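Local coordinates for bifunctional protein FolD (Thermus thermophilus, PDB 6V6Y) that probably oxidises 5,10-methylenetetrahydrofolate with NADP+ and then hydrolyses the methenyl product to 10-formyltetrahydrofolate, at residues A12-E17 against V142-K147; E77-L82 against E108-L113. All coordinates share one frame; numbering follows the deposited sequence.

Interaction 1. Residues A12-E17 against V142-K147; sequences AEAVYE and VVRLLK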
loop_
_atom_site.group_PDB
_atom_site.type_symbol
_atom_site.label_atom_id
_atom_site.label_comp_id
_atom_site.label_asym_id
_atom_site.label_seq_id
_atom_site.Cartn_x
_atom_site.Cartn_y
_atom_site.Cartn_z
ATOM N N ALA A 12 -22.223 -13.910 -1.214
ATOM C CA ALA A 12 -21.546 -14.724 -0.208
ATOM C C ALA A 12 -21.814 -16.206 -0.431
ATOM O O ALA A 12 -20.931 -17.045 -0.205
ATOM C CB ALA A 12 -21.995 -14.309 1.196
ATOM N N GLU A 13 -23.033 -16.545 -0.878
ATOM C CA GLU A 13 -23.388 -17.948 -1.086
ATOM C C GLU A 13 -22.521 -18.573 -2.169
ATOM O O GLU A 13 -22.105 -19.728 -2.047
ATOM C CB GLU A 13 -24.874 -18.086 -1.445
ATOM C CG GLU A 13 -25.435 -19.474 -1.260
ATOM C CD GLU A 13 -25.227 -19.988 0.161
ATOM O OE1 GLU A 13 -24.833 -21.167 0.322
ATOM O OE2 GLU A 13 -25.440 -19.208 1.123
ATOM N N ALA A 14 -22.216 -17.824 -3.231
ATOM C CA ALA A 14 -21.293 -18.360 -4.229
ATOM C C ALA A 14 -19.921 -18.656 -3.619
ATOM O O ALA A 14 -19.276 -19.650 -3.984
ATOM C CB ALA A 14 -21.171 -17.409 -5.419
ATOM N N VAL A 15 -19.460 -17.828 -2.671
ATOM C CA VAL A 15 -18.190 -18.132 -1.998
ATOM C C VAL A 15 -18.319 -19.395 -1.154
ATOM O O VAL A 15 -17.421 -20.245 -1.137
ATOM C CB VAL A 15 -17.706 -16.953 -1.130
ATOM C CG1 VAL A 15 -16.412 -17.357 -0.357
ATOM C CG2 VAL A 15 -17.477 -15.695 -1.960
ATOM N N TYR A 16 -19.429 -19.521 -0.416
ATOM C CA TYR A 16 -19.620 -20.661 0.477
ATOM C C TYR A 16 -19.739 -21.958 -0.307
ATOM O O TYR A 16 -19.233 -22.997 0.128
ATOM C CB TYR A 16 -20.860 -20.443 1.337
ATOM C CG TYR A 16 -20.687 -19.373 2.393
ATOM C CD1 TYR A 16 -19.474 -19.207 3.062
ATOM C CD2 TYR A 16 -21.735 -18.520 2.716
ATOM C CE1 TYR A 16 -19.320 -18.220 4.027
ATOM C CE2 TYR A 16 -21.590 -17.540 3.679
ATOM C CZ TYR A 16 -20.385 -17.398 4.330
ATOM O OH TYR A 16 -20.263 -16.424 5.287
ATOM N N GLU A 17 -20.417 -21.914 -1.455
ATOM C CA GLU A 17 -20.477 -23.063 -2.351
ATOM C C GLU A 17 -19.080 -23.472 -2.806
ATOM O O GLU A 17 -18.740 -24.663 -2.805
ATOM C CB GLU A 17 -21.369 -22.723 -3.545
ATOM C CG GLU A 17 -22.423 -23.761 -3.921
ATOM C CD GLU A 17 -23.144 -24.376 -2.730
ATOM O OE1 GLU A 17 -23.730 -23.620 -1.920
ATOM O OE2 GLU A 17 -23.126 -25.622 -2.619
ATOM N N VAL A 142 -15.452 -6.667 -0.967
ATOM C CA VAL A 142 -15.934 -5.615 -1.855
ATOM C C VAL A 142 -15.549 -5.919 -3.297
ATOM O O VAL A 142 -16.384 -5.860 -4.203
ATOM C CB VAL A 142 -15.399 -4.258 -1.380
ATOM C CG1 VAL A 142 -15.560 -3.212 -2.449
ATOM C CG2 VAL A 142 -16.109 -3.885 -0.058
ATOM N N VAL A 143 -14.288 -6.284 -3.532
ATOM C CA VAL A 143 -13.865 -6.638 -4.887
ATOM C C VAL A 143 -14.691 -7.816 -5.409
ATOM O O VAL A 143 -15.270 -7.760 -6.502
ATOM C CB VAL A 143 -12.352 -6.940 -4.921
ATOM C CG1 VAL A 143 -11.949 -7.440 -6.293
ATOM C CG2 VAL A 143 -11.534 -5.687 -4.577
ATOM N N ARG A 144 -14.780 -8.894 -4.618
ATOM C CA ARG A 144 -15.523 -10.071 -5.061
ATOM C C ARG A 144 -16.981 -9.739 -5.333
ATOM O O ARG A 144 -17.549 -10.183 -6.341
ATOM C CB ARG A 144 -15.414 -11.188 -4.024
ATOM C CG ARG A 144 -16.370 -12.349 -4.271
ATOM C CD ARG A 144 -15.687 -13.508 -4.969
ATOM N NE ARG A 144 -16.655 -14.510 -5.405
ATOM C CZ ARG A 144 -16.410 -15.814 -5.469
ATOM N NH1 ARG A 144 -15.215 -16.286 -5.111
ATOM N NH2 ARG A 144 -17.365 -16.651 -5.883
ATOM N N LEU A 145 -17.598 -8.936 -4.463
ATOM C CA LEU A 145 -18.987 -8.547 -4.685
ATOM C C LEU A 145 -19.154 -7.843 -6.028
ATOM O O LEU A 145 -20.077 -8.164 -6.792
ATOM C CB LEU A 145 -19.483 -7.668 -3.539
ATOM C CG LEU A 145 -20.953 -7.226 -3.607
ATOM C CD1 LEU A 145 -21.528 -7.142 -2.216
ATOM C CD2 LEU A 145 -21.096 -5.864 -4.313
ATOM N N LEU A 146 -18.272 -6.875 -6.337
ATOM C CA LEU A 146 -18.397 -6.154 -7.604
ATOM C C LEU A 146 -18.222 -7.092 -8.793
ATOM O O LEU A 146 -18.964 -7.004 -9.780
ATOM C CB LEU A 146 -17.384 -5.013 -7.681
ATOM C CG LEU A 146 -17.584 -3.864 -6.689
ATOM C CD1 LEU A 146 -16.264 -3.073 -6.455
ATOM C CD2 LEU A 146 -18.684 -2.931 -7.154
ATOM N N LYS A 147 -17.240 -7.989 -8.723
ATOM C CA LYS A 147 -17.051 -8.928 -9.819
ATOM C C LYS A 147 -18.205 -9.917 -9.906
ATOM O O LYS A 147 -18.566 -10.346 -11.007
ATOM C CB LYS A 147 -15.724 -9.669 -9.664
ATOM C CG LYS A 147 -14.489 -8.791 -9.954
ATOM C CD LYS A 147 -13.209 -9.499 -9.574
ATOM C CE LYS A 147 -12.326 -9.782 -10.785
ATOM N NZ LYS A 147 -11.000 -10.309 -10.311
#

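Interaction 2. Residues E77-L82 against E108-L113; sequences ERIAAL and EAIHPL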
loop_
_atom_site.group_PDB
_atom_site.type_symbol
_atom_site.label_atom_id
_atom_site.label_comp_id
_atom_site.label_asym_id
_atom_site.label_seq_id
_atom_site.Cartn_x
_atom_site.Cartn_y
_atom_site.Cartn_z
ATOM N N GLU A 77 1.832 -14.221 24.655
ATOM C CA GLU A 77 2.136 -15.620 24.951
ATOM C C GLU A 77 1.103 -16.550 24.311
ATOM O O GLU A 77 1.458 -17.550 23.668
ATOM C CB GLU A 77 2.198 -15.828 26.464
ATOM C CG GLU A 77 2.995 -17.049 26.909
ATOM C CD GLU A 77 2.871 -17.308 28.410
ATOM O OE1 GLU A 77 2.713 -18.492 28.793
ATOM O OE2 GLU A 77 2.930 -16.329 29.197
ATOM N N ARG A 78 -0.184 -16.227 24.466
ATOM C CA ARG A 78 -1.217 -17.085 23.895
ATOM C C ARG A 78 -1.070 -17.189 22.384
ATOM O O ARG A 78 -1.118 -18.293 21.823
ATOM C CB ARG A 78 -2.603 -16.573 24.251
ATOM C CG ARG A 78 -3.711 -17.484 23.735
ATOM C CD ARG A 78 -3.433 -18.960 24.083
ATOM N NE ARG A 78 -4.534 -19.856 23.707
ATOM C CZ ARG A 78 -4.440 -21.185 23.731
ATOM N NH1 ARG A 78 -3.301 -21.754 24.109
ATOM N NH2 ARG A 78 -5.471 -21.948 23.376
ATOM N N ILE A 79 -0.878 -16.046 21.712
ATOM C CA ILE A 79 -0.684 -16.044 20.262
ATOM C C ILE A 79 0.522 -16.891 19.868
ATOM O O ILE A 79 0.471 -17.649 18.890
ATOM C CB ILE A 79 -0.555 -14.598 19.741
ATOM C CG1 ILE A 79 -1.890 -13.868 19.888
ATOM C CG2 ILE A 79 -0.074 -14.591 18.289
ATOM C CD1 ILE A 79 -1.766 -12.379 19.882
ATOM N N ALA A 80 1.634 -16.769 20.605
ATOM C CA ALA A 80 2.801 -17.593 20.299
ATOM C C ALA A 80 2.472 -19.073 20.452
ATOM O O ALA A 80 2.859 -19.897 19.611
ATOM C CB ALA A 80 3.975 -17.212 21.198
ATOM N N ALA A 81 1.741 -19.424 21.512
ATOM C CA ALA A 81 1.280 -20.800 21.678
ATOM C C ALA A 81 0.449 -21.249 20.481
ATOM O O ALA A 81 0.637 -22.359 19.970
ATOM C CB ALA A 81 0.472 -20.924 22.969
ATOM N N LEU A 82 -0.466 -20.385 20.004
ATOM C CA LEU A 82 -1.294 -20.745 18.853
ATOM C C LEU A 82 -0.492 -20.768 17.553
ATOM O O LEU A 82 -0.796 -21.569 16.658
ATOM C CB LEU A 82 -2.479 -19.786 18.733
ATOM C CG LEU A 82 -3.477 -19.733 19.884
ATOM C CD1 LEU A 82 -4.557 -18.676 19.629
ATOM C CD2 LEU A 82 -4.106 -21.110 20.113
ATOM N N GLU A 108 1.222 -7.904 14.780
ATOM C CA GLU A 108 2.507 -8.356 14.245
ATOM C C GLU A 108 2.995 -9.648 14.894
ATOM O O GLU A 108 3.875 -10.314 14.331
ATOM C CB GLU A 108 3.566 -7.261 14.407
ATOM C CG GLU A 108 3.276 -6.006 13.571
ATOM C CD GLU A 108 4.492 -5.094 13.421
ATOM O OE1 GLU A 108 5.569 -5.429 13.966
ATOM O OE2 GLU A 108 4.369 -4.039 12.759
ATOM N N ALA A 109 2.440 -10.024 16.053
ATOM C CA ALA A 109 2.800 -11.296 16.682
ATOM C C ALA A 109 2.164 -12.495 15.994
ATOM O O ALA A 109 2.700 -13.601 16.092
ATOM C CB ALA A 109 2.403 -11.299 18.156
ATOM N N ILE A 110 1.042 -12.310 15.298
ATOM C CA ILE A 110 0.388 -13.438 14.649
ATOM C C ILE A 110 1.247 -13.906 13.489
ATOM O O ILE A 110 1.761 -13.091 12.716
ATOM C CB ILE A 110 -1.011 -13.047 14.149
ATOM C CG1 ILE A 110 -1.847 -12.442 15.278
ATOM C CG2 ILE A 110 -1.681 -14.246 13.494
ATOM C CD1 ILE A 110 -3.074 -11.696 14.790
ATOM N N HIS A 111 1.412 -15.217 13.351
ATOM C CA HIS A 111 2.212 -15.711 12.241
ATOM C C HIS A 111 1.534 -15.377 10.912
ATOM O O HIS A 111 0.327 -15.624 10.753
ATOM C CB HIS A 111 2.458 -17.213 12.319
ATOM C CG HIS A 111 3.494 -17.673 11.347
ATOM N ND1 HIS A 111 3.185 -18.061 10.060
ATOM C CD2 HIS A 111 4.848 -17.729 11.444
ATOM C CE1 HIS A 111 4.299 -18.375 9.420
ATOM N NE2 HIS A 111 5.323 -18.178 10.236
ATOM N N PRO A 112 2.272 -14.850 9.931
ATOM C CA PRO A 112 1.625 -14.394 8.691
ATOM C C PRO A 112 0.843 -15.475 7.977
ATOM O O PRO A 112 -0.133 -15.166 7.279
ATOM C CB PRO A 112 2.810 -13.899 7.843
ATOM C CG PRO A 112 3.918 -13.663 8.825
ATOM C CD PRO A 112 3.737 -14.654 9.906
ATOM N N LEU A 113 1.221 -16.739 8.138
ATOM C CA LEU A 113 0.496 -17.801 7.454
ATOM C C LEU A 113 -0.817 -18.154 8.137
ATOM O O LEU A 113 -1.603 -18.921 7.571
ATOM C CB LEU A 113 1.370 -19.053 7.347
ATOM C CG LEU A 113 2.644 -18.937 6.503
ATOM C CD1 LEU A 113 3.247 -20.314 6.285
ATOM C CD2 LEU A 113 2.363 -18.256 5.176
#

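Interaction 1. Residues A12-E17 against V142-K147
Arg144 reaches across to Ala14 and Val15 in a helix-to-helix contact between the two domains of the enzyme. Helix 8-24 belongs to the catalytic domain. Helix 137-148 belongs to the NAD(P)-binding domain, of Rossmann type. The contact is small, with 123 Å² buried. The nearest CA atoms, of Val15 and Arg144, are 9.0 Å apart. The arginine side chain makes the connection.

From CB the chain sets out with CG anti to the backbone N (chi1 169°). CB makes no contact with 12-17. The chain then bends at chi2 (99°) and runs out across Val15. CG and CD of Arg144 both come alongside Val15 CG2, at 4.2 and 4.1 Å. NE follows, at 3.7 Å from the same methyl. CZ is equally near. The methyl sits over the centre of the guanidinium, 3.6 Å above the plane, so one face of the flat group rests on a hydrocarbon surface. Val15 CG1 takes no part here.

No hydrogen bond links the two segments. The charge is met instead by Glu18, one residue past 12-17, whose OE1 forms a salt bridge with NH2. The arginine also touches Met260 of helix 257-276. A leucine in place of Arg144 would probably leave Glu18 without this positive partner and uncover the Val15 methyl. Of the two terminal nitrogens, Arg144 NH1 is 3.9 Å from Val15 CG2. At the far end of the guanidinium, NH2 meets Ala14 CB obliquely at 3.9 Å.

Interaction 2. Residues E77-L82 against E108-L113
In the alpha/beta catalytic domain, Ile79 on helix 72-84 packs against Ala109 and Ile110, where the chain leaves helix 103-109. Helix 72-84 lies against the parallel sheet of strands 31-37, 60-66 and 90-93. The contact is buried and apolar, with 116 Å² covered on the two sides together. The backbones come closest at Ile79 and Ile110, whose CA atoms are 6.3 Å apart.

One methyl does most of the work. Ile79 CG2 lies anti to the backbone N and is directed at segment 108-113. It rests on the peptide between Ala109 and Ile110, 3.7 Å from Ala109 O. Ile110 CA is almost as close to it. The same methyl meets Ala109 CB at 4.1 Å. It also meets Ile110 CG1 at 4.1 Å, so it bridges two neighbouring side chains. Ile79 touches Ile35 of the sheet, and Ile110 touches Ile91 and Val93. The isoleucines thus join helix 72-84 and the segment after helix 103-109 to a common apolar layer.

No hydrogen bond crosses between the segments themselves. Asn83, just past 77-82, supplies the polar link. Its ND2 donates to Ala109 O and its OD1 accepts from His111 N, so one amide holds the backbone on both flanks of Ile110. Glu108 makes a salt bridge with Arg126 of the second subunit.

Past Ile110 the chain runs on extended through His111, and the imidazole packs against the next two residues. Pro112 CD sits over the centre of one face of the imidazole, and Leu113 CB lies at the ring edge. Leu113 N donates to His111 ND1 at 3.0 Å, reaching it from 34° out of the ring plane.

In the fold
Interaction 1 joins the two domains, while interaction 2 lies wholly within the catalytic domain. Their centres are 29 Å apart. Their nearest atoms are about 17 Å apart, so the two do not touch. Along the chain, interaction 2 is nested inside the loop closed by interaction 1. Both segments of interaction 2 therefore come after helix 8-24 and before helix 137-148. Neither contact forms part of the NADP site. The Arg144 side chain is about 13 Å from the bound NADP, too far to touch it. No other chain of the homodimer touches the segments of interaction 1, while those of interaction 2 include one residue, Glu108, at the second subunit.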